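Local coordinates for protein homoserine O-acetyltransferase (Pseudomonas veronii, PDB 5EFZ) that hydrolyses ethyl acetate to ethanol and acetate, as a homodimeric acetyl esterase of the alpha/beta-hydrolase superfamily taking part in methyl ketone degradation, at residues A[145-150]-A[166-171]; A[170-175]-A[353-358]; A[294-299]-A[322-327]. One frame throughout, in Å; residues are numbered along the deposited sequence.

Interaction 1: A[145-150]-A[166-171]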
ATOM      1  N   ALA A 145       1.485  -2.117  35.903  1.00 22.13           N
ATOM      2  CA  ALA A 145       1.234  -0.673  35.836  1.00 21.43           C
ATOM      3  C   ALA A 145       0.856  -0.244  34.427  1.00 19.75           C
ATOM      4  O   ALA A 145       0.095   0.702  34.268  1.00 21.15           O
ATOM      5  CB  ALA A 145       2.450   0.128  36.319  1.00 23.26           C
ATOM      6  N   LEU A 146       1.385  -0.933  33.406  1.00 17.81           N
ATOM      7  CA  LEU A 146       1.155  -0.572  32.001  1.00 16.11           C
ATOM      8  C   LEU A 146       1.551  -1.756  31.142  1.00 18.40           C
ATOM      9  O   LEU A 146       2.548  -2.415  31.450  1.00 18.30           O
ATOM     10  CB  LEU A 146       1.985   0.667  31.598  1.00 16.51           C
ATOM     11  CG  LEU A 146       2.005   1.021  30.102  1.00 18.05           C
ATOM     12  CD1 LEU A 146       0.571   1.492  29.702  1.00 16.12           C
ATOM     13  CD2 LEU A 146       3.006   2.158  29.864  1.00 18.29           C
ATOM     14  N   VAL A 147       0.725  -2.069  30.140  1.00 15.34           N
ATOM     15  CA  VAL A 147       1.128  -2.895  29.018  1.00 14.89           C
ATOM     16  C   VAL A 147       1.194  -1.968  27.796  1.00 17.14           C
ATOM     17  O   VAL A 147       0.251  -1.234  27.522  1.00 17.87           O
ATOM     18  CB  VAL A 147       0.165  -4.043  28.769  1.00 15.79           C
ATOM     19  CG1 VAL A 147       0.669  -4.879  27.587  1.00 18.53           C
ATOM     20  CG2 VAL A 147       0.073  -4.951  30.043  1.00 19.33           C
ATOM     21  N   VAL A 148       2.322  -1.954  27.103  1.00 14.16           N
ATOM     22  CA  VAL A 148       2.464  -1.070  25.943  1.00 15.42           C
ATOM     23  C   VAL A 148       3.237  -1.773  24.835  1.00 16.74           C
ATOM     24  O   VAL A 148       4.278  -2.395  25.079  1.00 16.87           O
ATOM     25  CB  VAL A 148       3.170   0.283  26.327  1.00 21.04           C
ATOM     26  CG1 VAL A 148       4.529   0.039  27.058  1.00 19.27           C
ATOM     27  CG2 VAL A 148       3.331   1.224  25.075  1.00 18.08           C
ATOM     28  N   GLY A 149       2.734  -1.663  23.603  1.00 14.52           N
ATOM     29  CA  GLY A 149       3.461  -2.222  22.473  1.00 14.31           C
ATOM     30  C   GLY A 149       2.953  -1.620  21.188  1.00 16.89           C
ATOM     31  O   GLY A 149       1.889  -0.994  21.175  1.00 16.35           O
ATOM     32  N   GLY A 150       3.717  -1.801  20.114  1.00 15.02           N
ATOM     33  CA  GLY A 150       3.333  -1.269  18.819  1.00 15.84           C
ATOM     34  C   GLY A 150       3.111  -2.400  17.838  1.00 16.24           C
ATOM     35  O   GLY A 150       3.814  -3.411  17.881  1.00 17.54           O
ATOM     36  N   ASP A 166      -8.409  -7.403  35.132  1.00 24.97           N
ATOM     37  CA  ASP A 166      -7.927  -6.809  36.383  1.00 27.06           C
ATOM     38  C   ASP A 166      -6.393  -6.688  36.488  1.00 27.01           C
ATOM     39  O   ASP A 166      -5.854  -5.833  37.201  1.00 26.56           O
ATOM     40  CB  ASP A 166      -8.435  -7.640  37.569  1.00 31.03           C
ATOM     41  CG  ASP A 166      -9.912  -7.403  37.852  1.00 38.31           C
ATOM     42  OD1 ASP A 166     -10.340  -6.226  37.914  1.00 38.73           O
ATOM     43  OD2 ASP A 166     -10.650  -8.393  37.992  1.00 42.14           O
ATOM     44  N   PHE A 167      -5.691  -7.549  35.777  1.00 26.33           N
ATOM     45  CA  PHE A 167      -4.243  -7.605  35.846  1.00 24.25           C
ATOM     46  C   PHE A 167      -3.618  -6.349  35.208  1.00 22.53           C
ATOM     47  O   PHE A 167      -2.555  -5.890  35.628  1.00 22.42           O
ATOM     48  CB  PHE A 167      -3.771  -8.878  35.119  1.00 24.73           C
ATOM     49  CG  PHE A 167      -2.421  -9.402  35.556  1.00 23.95           C
ATOM     50  CD1 PHE A 167      -1.243  -8.894  35.005  1.00 24.51           C
ATOM     51  CD2 PHE A 167      -2.338 -10.444  36.470  1.00 25.61           C
ATOM     52  CE1 PHE A 167       0.022  -9.432  35.379  1.00 24.69           C
ATOM     53  CE2 PHE A 167      -1.097 -10.976  36.858  1.00 26.62           C
ATOM     54  CZ  PHE A 167       0.084 -10.467  36.307  1.00 24.52           C
ATOM     55  N   VAL A 168      -4.277  -5.812  34.178  1.00 20.69           N
ATOM     56  CA  VAL A 168      -3.709  -4.730  33.385  1.00 21.96           C
ATOM     57  C   VAL A 168      -4.300  -3.403  33.867  1.00 21.79           C
ATOM     58  O   VAL A 168      -5.488  -3.134  33.659  1.00 21.43           O
ATOM     59  CB  VAL A 168      -3.981  -4.963  31.864  1.00 19.54           C
ATOM     60  CG1 VAL A 168      -3.363  -3.851  30.993  1.00 17.88           C
ATOM     61  CG2 VAL A 168      -3.462  -6.369  31.440  1.00 17.25           C
ATOM     62  N   LYS A 169      -3.488  -2.589  34.540  1.00 18.84           N
ATOM     63  CA  LYS A 169      -4.030  -1.334  35.091  1.00 22.14           C
ATOM     64  C   LYS A 169      -4.146  -0.247  34.014  1.00 20.59           C
ATOM     65  O   LYS A 169      -5.032   0.623  34.112  1.00 19.25           O
ATOM     66  CB  LYS A 169      -3.173  -0.830  36.260  1.00 23.80           C
ATOM     67  CG  LYS A 169      -3.044  -1.831  37.423  1.00 25.11           C
ATOM     68  CD  LYS A 169      -4.439  -2.313  37.858  1.00 27.10           C
ATOM     69  CE  LYS A 169      -4.357  -3.252  39.052  1.00 28.72           C
ATOM     70  NZ  LYS A 169      -5.692  -3.769  39.500  1.00 30.07           N
ATOM     71  N   ARG A 170      -3.243  -0.285  33.036  1.00 20.81           N
ATOM     72  CA  ARG A 170      -3.187   0.721  31.958  1.00 20.05           C
ATOM     73  C   ARG A 170      -2.721   0.014  30.718  1.00 21.12           C
ATOM     74  O   ARG A 170      -1.904  -0.880  30.830  1.00 20.03           O
ATOM     75  CB  ARG A 170      -2.213   1.858  32.282  1.00 16.67           C
ATOM     76  CG  ARG A 170      -2.534   2.610  33.570  1.00 17.95           C
ATOM     77  CD  ARG A 170      -1.415   3.604  33.872  1.00 19.29           C
ATOM     78  NE  ARG A 170      -1.641   4.249  35.168  1.00 19.93           N
ATOM     79  CZ  ARG A 170      -1.298   3.720  36.340  1.00 24.02           C
ATOM     80  NH1 ARG A 170      -0.718   2.519  36.397  1.00 22.29           N
ATOM     81  NH2 ARG A 170      -1.564   4.386  37.462  1.00 23.30           N
ATOM     82  N   ALA A 171      -3.218   0.429  29.550  1.00 15.64           N
ATOM     83  CA  ALA A 171      -2.837  -0.184  28.293  1.00 18.81           C
ATOM     84  C   ALA A 171      -2.598   0.920  27.275  1.00 18.50           C
ATOM     85  O   ALA A 171      -3.363   1.887  27.189  1.00 18.97           O
ATOM     86  CB  ALA A 171      -3.927  -1.165  27.798  1.00 16.81           C
TER
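Ala-145, Arg-170 and Val-147 carry this contact, in which the start of strand 146-150 lies beside the segment leading into strand 170-174. The long side chain of Arg-170 leaves its strand with CG anti to the carbonyl carbon (chi1 -58°) and runs extended from CG to NE, so that CB, CG and CD all pass alongside the carbonyl oxygen of Ala-145. The chain then turns its NH1 back onto that same oxygen: NH1 donates to Ala-145 O at 2.9 Å, nearly straight at 164°, meeting a lone pair in the carbonyl plane while the oxygen sits in the guanidinium plane. Ala-145 CB also rests against NH1. The other two guanidinium nitrogens are taken up elsewhere, NH2 by Ser-358 O and NE by Ser-358 OG.

Two residues beyond Ala-145 the backbones join, again at Arg-170. Val-147 N donates to Arg-170 O over 3.0 Å, and CA-H...O contacts flank this bond: Leu-146 CA approaches Arg-170 O, and Ala-171 CA approaches Val-147 O. On the sheet face of Val-147 and Ala-171, CG2 of Val-147, beside its backbone N, reaches CG1 of Val-168 at 3.7 Å, the two valines crossing at about a right angle. Helix 152-163 packs on this face through Thr-157 and Trp-160. The bridge of Val-147 with Ala-171 is parallel, and the chain between the two strands passes through that helix: this is a beta-alpha-beta crossover at the centre of the alpha/beta-hydrolase sheet, and strand 146-150 leads into what is probably the nucleophile elbow.

Interaction 2: A[170-175]-A[353-358]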
ATOM      1  N   ARG A 170      -3.243  -0.285  33.036  1.00 20.81           N
ATOM      2  CA  ARG A 170      -3.187   0.721  31.958  1.00 20.05           C
ATOM      3  C   ARG A 170      -2.721   0.014  30.718  1.00 21.12           C
ATOM      4  O   ARG A 170      -1.904  -0.880  30.830  1.00 20.03           O
ATOM      5  CB  ARG A 170      -2.213   1.858  32.282  1.00 16.67           C
ATOM      6  CG  ARG A 170      -2.534   2.610  33.570  1.00 17.95           C
ATOM      7  CD  ARG A 170      -1.415   3.604  33.872  1.00 19.29           C
ATOM      8  NE  ARG A 170      -1.641   4.249  35.168  1.00 19.93           N
ATOM      9  CZ  ARG A 170      -1.298   3.720  36.340  1.00 24.02           C
ATOM     10  NH1 ARG A 170      -0.718   2.519  36.397  1.00 22.29           N
ATOM     11  NH2 ARG A 170      -1.564   4.386  37.462  1.00 23.30           N
ATOM     12  N   ALA A 171      -3.218   0.429  29.550  1.00 15.64           N
ATOM     13  CA  ALA A 171      -2.837  -0.184  28.293  1.00 18.81           C
ATOM     14  C   ALA A 171      -2.598   0.920  27.275  1.00 18.50           C
ATOM     15  O   ALA A 171      -3.363   1.887  27.189  1.00 18.97           O
ATOM     16  CB  ALA A 171      -3.927  -1.165  27.798  1.00 16.81           C
ATOM     17  N   ALA A 172      -1.516   0.790  26.528  1.00 16.59           N
ATOM     18  CA  ALA A 172      -1.237   1.705  25.437  1.00 16.66           C
ATOM     19  C   ALA A 172      -1.005   0.892  24.174  1.00 17.92           C
ATOM     20  O   ALA A 172       0.009   0.166  24.029  1.00 17.17           O
ATOM     21  CB  ALA A 172      -0.029   2.611  25.752  1.00 18.24           C
ATOM     22  N   ALA A 173      -1.952   1.020  23.248  1.00 15.59           N
ATOM     23  CA  ALA A 173      -1.914   0.263  21.990  1.00 15.85           C
ATOM     24  C   ALA A 173      -1.494   1.172  20.869  1.00 16.33           C
ATOM     25  O   ALA A 173      -2.296   1.989  20.390  1.00 18.75           O
ATOM     26  CB  ALA A 173      -3.261  -0.363  21.686  1.00 17.03           C
ATOM     27  N   ILE A 174      -0.222   1.073  20.485  1.00 15.63           N
ATOM     28  CA  ILE A 174       0.337   1.943  19.450  1.00 15.66           C
ATOM     29  C   ILE A 174       0.310   1.260  18.085  1.00 16.97           C
ATOM     30  O   ILE A 174       0.833   0.148  17.941  1.00 18.91           O
ATOM     31  CB  ILE A 174       1.773   2.326  19.763  1.00 17.23           C
ATOM     32  CG1 ILE A 174       1.900   2.910  21.199  1.00 18.72           C
ATOM     33  CG2 ILE A 174       2.277   3.325  18.731  1.00 15.76           C
ATOM     34  CD1 ILE A 174       3.337   2.866  21.718  1.00 18.39           C
ATOM     35  N   ALA A 175      -0.321   1.915  17.105  1.00 13.31           N
ATOM     36  CA  ALA A 175      -0.296   1.462  15.729  1.00 16.71           C
ATOM     37  C   ALA A 175      -0.664  -0.032  15.585  1.00 17.49           C
ATOM     38  O   ALA A 175       0.041  -0.809  14.934  1.00 16.38           O
ATOM     39  CB  ALA A 175       1.087   1.755  15.131  1.00 15.35           C
ATOM     40  N   ALA A 353       3.470   9.442  29.665  1.00 22.40           N
ATOM     41  CA  ALA A 353       3.686   9.991  30.998  1.00 23.51           C
ATOM     42  C   ALA A 353       2.331  10.381  31.607  1.00 23.63           C
ATOM     43  O   ALA A 353       2.088  10.203  32.807  1.00 21.98           O
ATOM     44  CB  ALA A 353       4.648  11.197  30.942  1.00 21.13           C
ATOM     45  N   GLU A 354       1.428  10.867  30.771  1.00 21.37           N
ATOM     46  CA  GLU A 354       0.114  11.281  31.245  1.00 22.92           C
ATOM     47  C   GLU A 354      -0.668  10.044  31.656  1.00 23.20           C
ATOM     48  O   GLU A 354      -1.320  10.025  32.688  1.00 22.84           O
ATOM     49  CB  GLU A 354      -0.637  12.064  30.170  1.00 24.51           C
ATOM     50  CG  GLU A 354      -2.031  12.477  30.607  1.00 31.61           C
ATOM     51  CD  GLU A 354      -2.709  13.413  29.630  1.00 37.96           C
ATOM     52  OE1 GLU A 354      -2.041  13.922  28.702  1.00 38.31           O
ATOM     53  OE2 GLU A 354      -3.923  13.638  29.796  1.00 42.34           O
ATOM     54  N   LEU A 355      -0.553   8.986  30.859  1.00 18.79           N
ATOM     55  CA  LEU A 355      -1.223   7.718  31.168  1.00 20.27           C
ATOM     56  C   LEU A 355      -0.747   7.149  32.486  1.00 20.49           C
ATOM     57  O   LEU A 355      -1.551   6.701  33.317  1.00 21.18           O
ATOM     58  CB  LEU A 355      -0.979   6.701  30.041  1.00 20.69           C
ATOM     59  CG  LEU A 355      -1.636   5.328  30.211  1.00 21.89           C
ATOM     60  CD1 LEU A 355      -3.133   5.481  30.477  1.00 21.61           C
ATOM     61  CD2 LEU A 355      -1.416   4.538  28.890  1.00 22.55           C
ATOM     62  N   LEU A 356       0.567   7.158  32.692  1.00 21.15           N
ATOM     63  CA  LEU A 356       1.155   6.602  33.918  1.00 22.23           C
ATOM     64  C   LEU A 356       0.830   7.434  35.151  1.00 25.01           C
ATOM     65  O   LEU A 356       1.083   6.995  36.275  1.00 24.04           O
ATOM     66  CB  LEU A 356       2.674   6.479  33.773  1.00 19.99           C
ATOM     67  CG  LEU A 356       3.067   5.294  32.848  1.00 21.60           C
ATOM     68  CD1 LEU A 356       4.494   5.458  32.301  1.00 22.26           C
ATOM     69  CD2 LEU A 356       2.974   3.999  33.673  1.00 21.34           C
ATOM     70  N   SER A 357       0.278   8.628  34.960  1.00 23.48           N
ATOM     71  CA  SER A 357      -0.050   9.456  36.118  1.00 24.81           C
ATOM     72  C   SER A 357      -1.530   9.340  36.509  1.00 24.42           C
ATOM     73  O   SER A 357      -1.986   9.993  37.463  1.00 24.44           O
ATOM     74  CB  SER A 357       0.321  10.915  35.850  1.00 29.20           C
ATOM     75  OG  SER A 357      -0.642  11.500  34.987  1.00 35.69           O
ATOM     76  N   SER A 358      -2.284   8.495  35.804  1.00 24.70           N
ATOM     77  CA  SER A 358      -3.684   8.294  36.165  1.00 26.01           C
ATOM     78  C   SER A 358      -3.733   7.646  37.568  1.00 27.25           C
ATOM     79  O   SER A 358      -2.959   6.739  37.869  1.00 28.97           O
ATOM     80  CB  SER A 358      -4.411   7.434  35.116  1.00 29.26           C
ATOM     81  OG  SER A 358      -3.971   6.075  35.193  1.00 31.71           O
TER
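Arg-170 reaches out from the first residue of strand 170-174 to the C-terminal end of helix 342-356 and the turn after it, and Ser-358 is its main partner. The guanidinium grips that serine side-on with two nitrogens, one to each of two oxygens. NH2 donates to Ser-358 O at 2.8 Å, a bond of 162° in which the acceptor lies close to the guanidinium plane; NE donates to Ser-358 OG at 3.0 Å, more bent at 142° and tilted out of that plane. Ser-358 OG occupies the crowded position between its backbone N and carbonyl carbon (chi1 71°), which places it for this grip. Since NH1 goes to Ala-145 O, each of the three nitrogens has an oxygen acceptor in the protein. Leu-355 O lies 3.1 Å from Arg-170 NE and accepts from Ser-358 N, while Leu-356 O stands over one face of the guanidinium. Such carbonyls at a helix C-terminus would probably favour the positive charge.

The turn also satisfies itself: Glu-354 O takes both Ser-357 N and Ser-357 OG, the hydroxyl donating to a lone pair of that carbonyl oxygen, Ser-357 OG to Glu-354 O 2.8 Å. Beneath the polar end, Leu-355 turns CD2 onto the strand, 3.9 Å from Ala-172 CB and close to Ala-171 O, and its CG lies against the aliphatic part of Arg-170. An alanine in place of Arg-170 would lose both bonds to Ser-358, the one to Ala-145 O and the methylenes beyond CB that lie along Leu-355, and would probably leave the turn less firmly held to the strand. The arrangement is helix-on-sheet packing of the alpha/beta-hydrolase fold, in which the helix near the chain's C-terminus packs on the parallel strands of the sheet.

Interaction 3: A[294-299]-A[322-327]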
ATOM      1  N   LYS A 294     -10.849  -3.287  31.551  1.00 24.26           N
ATOM      2  CA  LYS A 294     -10.915  -2.395  32.707  1.00 26.62           C
ATOM      3  C   LYS A 294      -9.740  -1.408  32.763  1.00 26.59           C
ATOM      4  O   LYS A 294      -9.804  -0.381  33.466  1.00 25.05           O
ATOM      5  CB  LYS A 294     -10.949  -3.217  34.003  1.00 26.55           C
ATOM      6  CG  LYS A 294     -12.211  -4.063  34.124  1.00 32.13           C
ATOM      7  CD  LYS A 294     -12.205  -4.952  35.355  1.00 34.61           C
ATOM      8  CE  LYS A 294     -12.454  -4.187  36.605  1.00 40.95           C
ATOM      9  NZ  LYS A 294     -12.662  -5.128  37.749  1.00 44.82           N
ATOM     10  N   ALA A 295      -8.670  -1.733  32.041  1.00 23.72           N
ATOM     11  CA  ALA A 295      -7.466  -0.896  31.991  1.00 23.69           C
ATOM     12  C   ALA A 295      -7.780   0.492  31.481  1.00 22.14           C
ATOM     13  O   ALA A 295      -8.539   0.638  30.524  1.00 22.85           O
ATOM     14  CB  ALA A 295      -6.382  -1.524  31.071  1.00 19.22           C
ATOM     15  N   LYS A 296      -7.158   1.506  32.079  1.00 20.68           N
ATOM     16  CA  LYS A 296      -7.140   2.836  31.452  1.00 19.22           C
ATOM     17  C   LYS A 296      -6.370   2.727  30.170  1.00 18.49           C
ATOM     18  O   LYS A 296      -5.163   2.426  30.175  1.00 19.71           O
ATOM     19  CB  LYS A 296      -6.509   3.884  32.390  1.00 21.67           C
ATOM     20  CG  LYS A 296      -6.511   5.339  31.852  1.00 33.92           C
ATOM     21  CD  LYS A 296      -7.935   5.845  31.679  1.00 37.33           C
ATOM     22  CE  LYS A 296      -7.996   7.229  31.005  1.00 41.78           C
ATOM     23  NZ  LYS A 296      -9.407   7.674  30.710  1.00 41.11           N
ATOM     24  N   THR A 297      -7.042   2.954  29.039  1.00 18.56           N
ATOM     25  CA  THR A 297      -6.438   2.627  27.746  1.00 18.45           C
ATOM     26  C   THR A 297      -6.302   3.815  26.781  1.00 16.84           C
ATOM     27  O   THR A 297      -7.270   4.541  26.557  1.00 20.83           O
ATOM     28  CB  THR A 297      -7.277   1.528  27.031  1.00 22.76           C
ATOM     29  OG1 THR A 297      -7.422   0.407  27.907  1.00 22.33           O
ATOM     30  CG2 THR A 297      -6.617   1.082  25.733  1.00 22.79           C
ATOM     31  N   TYR A 298      -5.096   4.008  26.244  1.00 18.22           N
ATOM     32  CA  TYR A 298      -4.839   4.963  25.154  1.00 18.14           C
ATOM     33  C   TYR A 298      -4.700   4.196  23.835  1.00 18.35           C
ATOM     34  O   TYR A 298      -3.873   3.271  23.715  1.00 18.87           O
ATOM     35  CB  TYR A 298      -3.547   5.774  25.400  1.00 17.65           C
ATOM     36  CG  TYR A 298      -3.649   6.879  26.427  1.00 17.27           C
ATOM     37  CD1 TYR A 298      -4.797   7.053  27.191  1.00 18.31           C
ATOM     38  CD2 TYR A 298      -2.578   7.738  26.648  1.00 19.35           C
ATOM     39  CE1 TYR A 298      -4.873   8.068  28.157  1.00 22.55           C
ATOM     40  CE2 TYR A 298      -2.644   8.756  27.605  1.00 20.95           C
ATOM     41  CZ  TYR A 298      -3.783   8.908  28.342  1.00 23.70           C
ATOM     42  OH  TYR A 298      -3.842   9.905  29.277  1.00 25.33           O
ATOM     43  N   VAL A 299      -5.521   4.572  22.852  1.00 18.08           N
ATOM     44  CA  VAL A 299      -5.476   3.986  21.519  1.00 17.12           C
ATOM     45  C   VAL A 299      -4.747   4.993  20.638  1.00 18.09           C
ATOM     46  O   VAL A 299      -5.199   6.146  20.507  1.00 17.18           O
ATOM     47  CB  VAL A 299      -6.897   3.716  20.968  1.00 16.76           C
ATOM     48  CG1 VAL A 299      -6.826   3.149  19.517  1.00 14.40           C
ATOM     49  CG2 VAL A 299      -7.693   2.792  21.914  1.00 17.69           C
ATOM     50  N   ASN A 322     -13.762   3.932  29.207  1.00 38.15           N
ATOM     51  CA  ASN A 322     -12.675   4.565  29.978  1.00 43.72           C
ATOM     52  C   ASN A 322     -11.530   5.082  29.079  1.00 42.04           C
ATOM     53  O   ASN A 322     -10.686   5.857  29.517  1.00 50.51           O
ATOM     54  CB  ASN A 322     -12.133   3.559  31.028  1.00 59.75           C
ATOM     55  CG  ASN A 322     -11.298   4.196  32.117  1.00 60.93           C
ATOM     56  OD1 ASN A 322     -11.217   5.421  32.236  1.00 61.40           O
ATOM     57  ND2 ASN A 322     -10.648   3.348  32.918  1.00 59.28           N
ATOM     58  N   SER A 323     -11.532   4.687  27.812  1.00 31.22           N
ATOM     59  CA  SER A 323     -10.384   4.889  26.923  1.00 24.64           C
ATOM     60  C   SER A 323     -10.294   6.290  26.320  1.00 24.32           C
ATOM     61  O   SER A 323     -11.231   7.079  26.415  1.00 22.82           O
ATOM     62  CB  SER A 323     -10.420   3.862  25.791  1.00 25.11           C
ATOM     63  OG  SER A 323     -11.516   4.099  24.914  1.00 23.17           O
ATOM     64  N   GLU A 324      -9.169   6.578  25.672  1.00 21.60           N
ATOM     65  CA  GLU A 324      -8.966   7.855  24.982  1.00 19.93           C
ATOM     66  C   GLU A 324      -8.315   7.603  23.651  1.00 22.24           C
ATOM     67  O   GLU A 324      -7.479   6.722  23.533  1.00 20.99           O
ATOM     68  CB  GLU A 324      -8.104   8.809  25.800  1.00 20.92           C
ATOM     69  CG  GLU A 324      -8.746   9.119  27.144  1.00 29.86           C
ATOM     70  CD  GLU A 324      -8.031  10.190  27.923  1.00 36.19           C
ATOM     71  OE1 GLU A 324      -7.284  10.971  27.309  1.00 37.81           O
ATOM     72  OE2 GLU A 324      -8.217  10.253  29.165  1.00 42.09           O
ATOM     73  N   PHE A 325      -8.689   8.400  22.665  1.00 19.80           N
ATOM     74  CA  PHE A 325      -8.122   8.285  21.324  1.00 20.75           C
ATOM     75  C   PHE A 325      -7.042   9.350  21.161  1.00 19.91           C
ATOM     76  O   PHE A 325      -7.323  10.558  21.243  1.00 20.39           O
ATOM     77  CB  PHE A 325      -9.244   8.442  20.279  1.00 20.94           C
ATOM     78  CG  PHE A 325      -8.815   8.143  18.865  1.00 22.96           C
ATOM     79  CD1 PHE A 325      -8.395   6.871  18.522  1.00 23.97           C
ATOM     80  CD2 PHE A 325      -8.877   9.134  17.876  1.00 23.92           C
ATOM     81  CE1 PHE A 325      -8.022   6.572  17.197  1.00 23.86           C
ATOM     82  CE2 PHE A 325      -8.495   8.847  16.541  1.00 24.07           C
ATOM     83  CZ  PHE A 325      -8.056   7.556  16.221  1.00 19.48           C
ATOM     84  N   ARG A 326      -5.795   8.914  21.044  1.00 20.14           N
ATOM     85  CA  ARG A 326      -4.661   9.831  20.949  1.00 22.76           C
ATOM     86  C   ARG A 326      -3.722   9.482  19.781  1.00 17.95           C
ATOM     87  O   ARG A 326      -2.672   8.897  19.985  1.00 18.77           O
ATOM     88  CB  ARG A 326      -3.885   9.824  22.260  1.00 25.23           C
ATOM     89  CG  ARG A 326      -4.662  10.571  23.376  1.00 25.27           C
ATOM     90  CD  ARG A 326      -4.119  10.324  24.736  1.00 27.08           C
ATOM     91  NE  ARG A 326      -4.819  11.103  25.770  1.00 30.29           N
ATOM     92  CZ  ARG A 326      -4.236  11.982  26.574  1.00 30.98           C
ATOM     93  NH1 ARG A 326      -2.947  12.224  26.445  1.00 32.59           N
ATOM     94  NH2 ARG A 326      -4.942  12.624  27.504  1.00 30.87           N
ATOM     95  N   PRO A 327      -4.106   9.873  18.569  1.00 19.83           N
ATOM     96  CA  PRO A 327      -3.251   9.532  17.416  1.00 18.35           C
ATOM     97  C   PRO A 327      -1.882  10.209  17.538  1.00 17.82           C
ATOM     98  O   PRO A 327      -1.815  11.359  18.016  1.00 20.50           O
ATOM     99  CB  PRO A 327      -4.013  10.099  16.210  1.00 20.64           C
ATOM    100  CG  PRO A 327      -5.384  10.398  16.700  1.00 26.52           C
ATOM    101  CD  PRO A 327      -5.262  10.691  18.183  1.00 24.63           C
TER
HETATM  102  O   HOH W   1      -6.066  10.541  30.603  1.00 33.36           O
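Strand 324-325 is an outermost strand of the alpha/beta-hydrolase sheet within this chain and runs parallel to its neighbour 296-300. Glu-324 N donates to Thr-297 O, Val-299 N to Glu-324 O and Arg-326 N to Val-299 O, each nearly along the C=O axis; the middle one is straightest, at 176° and 3.0 Å. On the face of Tyr-298 and Glu-324, the guanidinium of Arg-326 lies flat on the tyrosine ring, centres 4.2 Å apart and planes at 11°, with CD making a CH-pi contact over the same ring face. Helix 310-317 connects the two strands as a beta-alpha-beta crossover and packs on the opposite face, against Val-299 and Phe-325.

Glu-324 holds the guanidinium in place: NE and NH2 of Arg-326 both donate to its OE1, each at 2.9 Å, with OE1 near the guanidinium plane. NH2 also pairs with Glu-354 of helix 342-356, and NH1 bonds to His-351. Glu-324 OE2 accepts from a water that also bonds to Tyr-298 OH, and forms a salt bridge with Lys-296 NZ at 3.2 Å, the hydrogen bond within it being weak. Bent at chi2 (64°), Lys-296 brings NZ chiefly to Asn-322 O, at 2.5 Å, with Asn-322 OD1 a longer second acceptor.

In the fold
Interactions 1 and 3 each join neighbouring parallel strands of one sheet, and interaction 2 sets a helix end on strand 170-174. Interactions 1 and 2 share Arg-170 and Ala-171, their centres 8 Å apart, and Leu-146 CD1 packs on Leu-355 CD2 at 3.7 Å. Interaction 3 continues the sheet: Ala-171 N lies 2.9 Å from Lys-296 O, a probable hydrogen bond. Two salt bridges tie it to the others, Lys-294 NZ to Asp-166 OD1 at 2.6 Å and Arg-326 NH2 to Glu-354 OE2 at 2.7 Å. The strands lead toward the inferred catalytic residues: 146-150 ends just before the nucleophile Ser-151, Ala-175 touches Asp-305, and the side chain of Pro-327 is about 9 Å from that of Asp-305.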